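Local structure of aminoglycoside 6-N-acetyltransferase type Ib11 (Salmonella typhimurium, 2QIR) at residues Pro99-Ile104 / Val136-Thr141; Ile104-Ala109 / Thr120-Ala125. The protein catalyses, probably, the transfer of an acetyl group from acetyl-CoA to the 6'-amino group of kanamycin-type aminoglycosides, which confers antibiotic resistance. The protein carries 2 engineered substitutions. All blocks are in the same frame, centred on the assembly; numbering follows the deposited sequence.

Contact 1: Pro99-Ile104 / Val136-Thr141; sequences PGVRGI and VTKIQT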
loop_
_atom_site.group_PDB
_atom_site.type_symbol
_atom_site.label_atom_id
_atom_site.label_comp_id
_atom_site.label_asym_id
_atom_site.label_seq_id
_atom_site.Cartn_x
_atom_site.Cartn_y
_atom_site.Cartn_z
ATOM N N PRO A 99 -14.255 -10.002 -6.278
ATOM C CA PRO A 99 -13.793 -10.118 -4.876
ATOM C C PRO A 99 -12.300 -10.461 -4.748
ATOM O O PRO A 99 -11.737 -10.345 -3.655
ATOM C CB PRO A 99 -14.650 -11.257 -4.310
ATOM C CG PRO A 99 -15.088 -12.049 -5.502
ATOM C CD PRO A 99 -15.248 -11.051 -6.611
ATOM N N GLY A 100 -11.679 -10.864 -5.858
ATOM C CA GLY A 100 -10.269 -11.247 -5.885
ATOM C C GLY A 100 -9.292 -10.085 -6.022
ATOM O O GLY A 100 -8.089 -10.269 -5.865
ATOM N N VAL A 101 -9.802 -8.889 -6.309
ATOM C CA VAL A 101 -8.942 -7.717 -6.455
ATOM C C VAL A 101 -8.462 -7.192 -5.093
ATOM O O VAL A 101 -9.241 -7.068 -4.128
ATOM C CB VAL A 101 -9.607 -6.596 -7.320
ATOM C CG1 VAL A 101 -8.639 -5.422 -7.580
ATOM C CG2 VAL A 101 -10.058 -7.166 -8.644
ATOM N N ARG A 102 -7.165 -6.921 -5.026
ATOM C CA ARG A 102 -6.553 -6.272 -3.870
ATOM C C ARG A 102 -5.940 -4.942 -4.293
ATOM O O ARG A 102 -5.458 -4.797 -5.412
ATOM C CB ARG A 102 -5.447 -7.150 -3.247
ATOM C CG ARG A 102 -5.904 -8.501 -2.771
ATOM C CD ARG A 102 -6.718 -8.445 -1.454
ATOM N NE ARG A 102 -7.273 -9.767 -1.168
ATOM C CZ ARG A 102 -8.390 -10.256 -1.711
ATOM N NH1 ARG A 102 -9.103 -9.520 -2.546
ATOM N NH2 ARG A 102 -8.802 -11.483 -1.408
ATOM N N GLY A 103 -5.951 -3.975 -3.393
ATOM C CA GLY A 103 -5.200 -2.763 -3.609
ATOM C C GLY A 103 -4.086 -2.637 -2.599
ATOM O O GLY A 103 -4.134 -3.242 -1.520
ATOM N N ILE A 104 -3.072 -1.851 -2.941
ATOM C CA ILE A 104 -1.997 -1.595 -1.990
ATOM C C ILE A 104 -1.670 -0.132 -1.834
ATOM O O ILE A 104 -1.885 0.661 -2.755
ATOM C CB ILE A 104 -0.721 -2.427 -2.287
ATOM C CG1 ILE A 104 -0.040 -1.957 -3.578
ATOM C CG2 ILE A 104 -1.059 -3.914 -2.291
ATOM C CD1 ILE A 104 1.283 -2.639 -3.882
ATOM N N VAL A 136 -6.954 -14.517 -4.783
ATOM C CA VAL A 136 -6.571 -13.226 -5.363
ATOM C C VAL A 136 -6.268 -13.336 -6.859
ATOM O O VAL A 136 -5.531 -14.210 -7.275
ATOM C CB VAL A 136 -5.371 -12.603 -4.609
ATOM C CG1 VAL A 136 -4.794 -11.420 -5.376
ATOM C CG2 VAL A 136 -5.790 -12.204 -3.214
ATOM N N THR A 137 -6.855 -12.430 -7.642
ATOM C CA THR A 137 -6.786 -12.436 -9.102
ATOM C C THR A 137 -5.887 -11.315 -9.663
ATOM O O THR A 137 -5.256 -11.473 -10.712
ATOM C CB THR A 137 -8.202 -12.224 -9.711
ATOM O OG1 THR A 137 -8.762 -11.029 -9.159
ATOM C CG2 THR A 137 -9.136 -13.397 -9.401
ATOM N N LYS A 138 -5.834 -10.189 -8.953
ATOM C CA LYS A 138 -5.238 -8.969 -9.486
ATOM C C LYS A 138 -4.930 -7.990 -8.346
ATOM O O LYS A 138 -5.718 -7.862 -7.420
ATOM C CB LYS A 138 -6.243 -8.347 -10.469
ATOM C CG LYS A 138 -5.696 -7.330 -11.416
ATOM C CD LYS A 138 -6.774 -6.903 -12.406
ATOM C CE LYS A 138 -7.624 -5.765 -11.848
ATOM N NZ LYS A 138 -8.942 -5.666 -12.544
ATOM N N ILE A 139 -3.786 -7.305 -8.430
ATOM C CA ILE A 139 -3.427 -6.214 -7.517
ATOM C C ILE A 139 -3.554 -4.870 -8.215
ATOM O O ILE A 139 -3.157 -4.714 -9.376
ATOM C CB ILE A 139 -1.964 -6.321 -6.955
ATOM C CG1 ILE A 139 -1.558 -7.771 -6.615
ATOM C CG2 ILE A 139 -1.758 -5.370 -5.730
ATOM C CD1 ILE A 139 -2.368 -8.429 -5.521
ATOM N N GLN A 140 -4.099 -3.894 -7.502
ATOM C CA GLN A 140 -4.207 -2.523 -8.015
ATOM C C GLN A 140 -3.483 -1.549 -7.104
ATOM O O GLN A 140 -3.193 -1.848 -5.938
ATOM C CB GLN A 140 -5.668 -2.099 -8.171
ATOM C CG GLN A 140 -6.422 -2.029 -6.862
ATOM C CD GLN A 140 -7.841 -1.512 -7.002
ATOM O OE1 GLN A 140 -8.305 -0.722 -6.179
ATOM N NE2 GLN A 140 -8.539 -1.960 -8.031
ATOM N N THR A 141 -3.156 -0.397 -7.670
ATOM C CA THR A 141 -2.660 0.748 -6.919
ATOM C C THR A 141 -3.231 1.990 -7.590
ATOM O O THR A 141 -3.565 1.974 -8.786
ATOM C CB THR A 141 -1.110 0.849 -6.891
ATOM O OG1 THR A 141 -0.622 1.222 -8.182
ATOM C CG2 THR A 141 -0.482 -0.459 -6.549
#

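Contact 2: Ile104-Ala109 / Thr120-Ala125; sequences IDQLLA and TKLVRA. Engineered in segment 104-109: Gln106 (natural residue Leu), Leu107 (natural residue Ser). With 9CS ((1R,2S,3S,4R,6S)-4,6-diamino-3-[(3-amino-3-deoxy-alpha-D-glucopyranosyl)oxy]-2-hydroxycyclohexyl 2,6-diamino-2,6-dideoxy-alpha-D-glucopyranoside), chain C.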
loop_
_atom_site.group_PDB
_atom_site.type_symbol
_atom_site.label_atom_id
_atom_site.label_comp_id
_atom_site.label_asym_id
_atom_site.label_seq_id
_atom_site.Cartn_x
_atom_site.Cartn_y
_atom_site.Cartn_z
ATOM N N ILE A 104 -3.072 -1.851 -2.941
ATOM C CA ILE A 104 -1.997 -1.595 -1.990
ATOM C C ILE A 104 -1.670 -0.132 -1.834
ATOM O O ILE A 104 -1.885 0.661 -2.755
ATOM C CB ILE A 104 -0.721 -2.427 -2.287
ATOM C CG1 ILE A 104 -0.040 -1.957 -3.578
ATOM C CG2 ILE A 104 -1.059 -3.914 -2.291
ATOM C CD1 ILE A 104 1.283 -2.639 -3.882
ATOM N N ASP A 105 -1.187 0.219 -0.643
ATOM C CA ASP A 105 -0.583 1.535 -0.367
ATOM C C ASP A 105 0.639 1.310 0.517
ATOM O O ASP A 105 0.692 0.317 1.254
ATOM C CB ASP A 105 -1.555 2.482 0.348
ATOM C CG ASP A 105 -2.844 2.686 -0.415
ATOM O OD1 ASP A 105 -2.823 3.444 -1.419
ATOM O OD2 ASP A 105 -3.876 2.087 -0.006
ATOM N N GLN A 106 1.612 2.216 0.453
ATOM C CA GLN A 106 2.807 2.078 1.286
ATOM C C GLN A 106 3.679 3.333 1.386
ATOM O O GLN A 106 3.574 4.266 0.588
ATOM C CB GLN A 106 3.646 0.861 0.858
ATOM C CG GLN A 106 4.473 1.028 -0.404
ATOM C CD GLN A 106 3.640 1.285 -1.655
ATOM O OE1 GLN A 106 3.950 2.201 -2.440
ATOM N NE2 GLN A 106 2.577 0.481 -1.854
ATOM N N LEU A 107 4.553 3.323 2.380
ATOM C CA LEU A 107 5.437 4.431 2.635
ATOM C C LEU A 107 6.737 3.907 3.240
ATOM O O LEU A 107 6.757 2.853 3.900
ATOM C CB LEU A 107 4.766 5.446 3.572
ATOM C CG LEU A 107 4.436 5.007 5.019
ATOM C CD1 LEU A 107 5.591 5.299 5.993
ATOM C CD2 LEU A 107 3.158 5.677 5.501
ATOM N N LEU A 108 7.810 4.647 3.002
ATOM C CA LEU A 108 9.090 4.397 3.631
ATOM C C LEU A 108 9.271 5.431 4.741
ATOM O O LEU A 108 9.030 6.619 4.532
ATOM C CB LEU A 108 10.213 4.504 2.599
ATOM C CG LEU A 108 10.363 3.394 1.549
ATOM C CD1 LEU A 108 11.467 3.770 0.545
ATOM C CD2 LEU A 108 10.657 2.040 2.203
ATOM N N ALA A 109 9.672 4.967 5.919
ATOM C CA ALA A 109 9.727 5.794 7.123
ATOM C C ALA A 109 10.807 6.877 7.100
ATOM O O ALA A 109 10.595 7.978 7.629
ATOM C CB ALA A 109 9.916 4.914 8.329
ATOM N N THR A 120 10.627 -0.480 -4.094
ATOM C CA THR A 120 10.412 -1.512 -5.113
ATOM C C THR A 120 10.452 -2.919 -4.500
ATOM O O THR A 120 9.601 -3.737 -4.816
ATOM C CB THR A 120 11.408 -1.365 -6.305
ATOM O OG1 THR A 120 11.118 -0.152 -7.019
ATOM C CG2 THR A 120 11.319 -2.557 -7.270
ATOM N N LYS A 121 11.411 -3.176 -3.610
ATOM C CA LYS A 121 11.458 -4.453 -2.863
ATOM C C LYS A 121 10.244 -4.624 -1.953
ATOM O O LYS A 121 9.662 -5.697 -1.897
ATOM C CB LYS A 121 12.729 -4.585 -2.016
ATOM C CG LYS A 121 14.047 -4.654 -2.783
ATOM C CD LYS A 121 15.202 -4.330 -1.826
ATOM C CE LYS A 121 16.536 -4.236 -2.557
ATOM N NZ LYS A 121 17.032 -5.580 -2.955
ATOM N N LEU A 122 9.857 -3.558 -1.255
ATOM C CA LEU A 122 8.669 -3.583 -0.413
ATOM C C LEU A 122 7.431 -3.981 -1.248
ATOM O O LEU A 122 6.713 -4.920 -0.895
ATOM C CB LEU A 122 8.478 -2.222 0.287
ATOM C CG LEU A 122 7.504 -2.050 1.471
ATOM C CD1 LEU A 122 7.475 -0.582 1.943
ATOM C CD2 LEU A 122 6.087 -2.520 1.159
ATOM N N VAL A 123 7.193 -3.274 -2.354
ATOM C CA VAL A 123 6.066 -3.599 -3.253
ATOM C C VAL A 123 6.156 -5.051 -3.781
ATOM O O VAL A 123 5.169 -5.800 -3.715
ATOM C CB VAL A 123 5.917 -2.550 -4.407
ATOM C CG1 VAL A 123 4.785 -2.911 -5.353
ATOM C CG2 VAL A 123 5.671 -1.158 -3.834
ATOM N N ARG A 124 7.333 -5.461 -4.265
ATOM C CA ARG A 124 7.526 -6.845 -4.725
ATOM C C ARG A 124 7.187 -7.894 -3.645
ATOM O O ARG A 124 6.520 -8.908 -3.941
ATOM C CB ARG A 124 8.932 -7.070 -5.307
ATOM C CG ARG A 124 9.170 -6.368 -6.661
ATOM C CD ARG A 124 10.255 -7.073 -7.470
ATOM N NE ARG A 124 10.514 -6.458 -8.783
ATOM C CZ ARG A 124 9.748 -6.595 -9.876
ATOM N NH1 ARG A 124 8.623 -7.308 -9.854
ATOM N NH2 ARG A 124 10.099 -5.994 -11.009
ATOM N N ALA A 125 7.601 -7.627 -2.405
ATOM C CA ALA A 125 7.283 -8.491 -1.254
ATOM C C ALA A 125 5.772 -8.547 -0.977
ATOM O O ALA A 125 5.214 -9.622 -0.688
ATOM C CB ALA A 125 8.053 -8.023 0.000
HETATM C C1 9CS C . -4.366 5.955 1.690
HETATM C C2 9CS C . -4.274 7.263 2.506
HETATM C C3 9CS C . -3.929 8.446 1.575
HETATM C C4 9CS C . -2.624 8.175 0.811
HETATM C C5 9CS C . -2.698 6.795 0.144
HETATM C C6 9CS C . -1.304 6.498 -0.373
HETATM C C7 9CS C . -8.319 3.175 -0.662
HETATM C C8 9CS C . -7.975 3.140 0.841
HETATM C C9 9CS C . -7.170 4.393 1.271
HETATM C C10 9CS C . -5.975 4.691 0.336
HETATM C C11 9CS C . -6.360 4.627 -1.160
HETATM C C12 9CS C . -7.059 3.310 -1.515
HETATM C C13 9CS C . -9.320 2.294 2.639
HETATM C C14 9CS C . -10.739 1.702 2.639
HETATM C C15 9CS C . -11.781 2.816 2.776
HETATM C C16 9CS C . -11.528 3.691 4.022
HETATM C C17 9CS C . -10.029 4.073 4.179
HETATM C C18 9CS C . -9.711 4.606 5.591
HETATM N N1 9CS C . -1.406 5.686 -1.586
HETATM N N2 9CS C . -5.165 4.747 -2.001
HETATM N N3 9CS C . -9.092 2.002 -1.077
HETATM N N4 9CS C . -13.124 2.233 2.870
HETATM O O5 9CS C . -3.094 5.739 1.073
HETATM O O7 9CS C . -3.828 9.652 2.318
HETATM O O8 9CS C . -2.404 9.172 -0.189
HETATM O O9 9CS C . -5.434 5.995 0.671
HETATM O O10 9CS C . -6.696 4.240 2.613
HETATM O O11 9CS C . -9.213 3.208 1.518
HETATM O O12 9CS C . -9.076 2.963 3.919
HETATM O O13 9CS C . -10.943 0.960 1.431
HETATM O O14 9CS C . -12.371 4.865 3.967
HETATM O O15 9CS C . -8.745 5.654 5.463
HETATM N N6 9CS C . -5.505 7.525 3.200
#

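Contact 1: Pro99-Ile104 / Val136-Thr141
Strands 101-104 and 138-141 are the parallel pair at the centre of the GNAT acetyltransferase sheet, and Arg102 and Gln140 join them. Arg102 N donates to Lys138 O at 3.0 Å. Gln140 N donates to Arg102 O at 2.7 Å, and Ile104 N to Gln140 O at 3.0 Å. The fourth bond, from Thr137 N to Gly100 O, is 3.1 Å long. It closes the loop end of the pair.

The Arg102 side chain bends at chi2 (-75°) and turns back over its own strand. NH1 donates to Pro99 O and Val101 O, both in the guanidinium plane. These two bonds fix the rotation of the group. Val136 CG2 lies over one guanidinium face, toward the rim, 3.5 Å from Arg102 NE.

On the face shared by Val101 and Gln140, the side chains of Gln140 and Val101 cross at about a right angle. Gln140 NE2 is 3.5 Å from Val101 CG1. Gln140 OE1 is hydrogen-bonded to Tyr83 OH. On the other face, Ile104 CG2 meets Ile139 CG2 at 3.8 Å. Ile104 CG1 runs alongside Thr141 CG2, 3.4 Å away. Helix 118-131 packs on this face, touching Ile104 and Ile139.

The short segments 101-104 and 138-141 meet at 34° and stay hydrogen-bonded up to Ile104. Beyond it, strand 101-108 runs on past the end of its partner. This is consistent with the splay of the two central parallel strands that opens the acetyl-CoA cleft in GNAT enzymes.

Contact 2: Ile104-Ala109 / Thr120-Ala125
The flat amide of Gln106 has one face turned to Val123. Val123 CG2 sits over it, almost equally far from the three end atoms and 3.9 Å from Gln106 CD. Gln106 NE2 is hydrogen-bonded to Tyr154 OH, which probably helps fix the turn of the amide. Gln106 and Leu107 are both engineered residues. The other flat group is the carboxylate of Asp105, whose CB points away from the helix. The aminoglycoside lies over one carboxylate face, with its ring oxygen O5 3.4 Å from Asp105 CG.

This is the strand-helix half of the beta-alpha-beta unit that carries GNAT motif A. Strand 104-108 and helix 120-125 run roughly antiparallel, at 147°, with their axes 9.6 Å apart. The packing between them is mostly by apolar side-chain atoms. In Gln106, CG stands between the backbone N and the carbonyl carbon (chi1 76°), and the chain bends at chi2. This brings the side chain across Val123 at about a right angle, while CG passes Leu122 CD1 at 4.1 Å. Leu122 CD1 also meets Leu108 CD2 at 4.1 Å, the two leucines sliding past each other in opposite directions. At the other end, Ile104 CD1 crosses to Val123 CG1 at 3.8 Å.

Coenzyme A binds at the edge of this packing. Leu108 N and Thr120 OG1 each form a hydrogen bond to it, and Gln106 O a weak one. The strand therefore meets both ligands, coenzyme A through its backbone and the aminoglycoside through Asp105. Asp105 OD1 accepts two hydrogen bonds, from 9CS N1, the 6'-amino nitrogen, and from 9CS N2, both at 2.7 Å; both donors are tilted to the same side of the carboxylate plane.

In the fold
Strand 101-108 enters both contacts, and Ile104 belongs to both. Its first half is taken up by contact 1, its second half by contact 2. The chain then passes through the coenzyme A-binding loop with Gly115 and Gly117 and enters helix 118-131, whose first turn holds Gly119 and Thr120, which also bind coenzyme A. Contact 2 closes this short loop by laying the helix on the strand it has just left. After the helix the chain returns to the sheet as strand 138-141, and contact 1 closes the longer loop. Contact 2 is thus nested inside contact 1. The contact centres are 15 Å apart. Together they tie strand, helix and strand into one beta-alpha-beta unit.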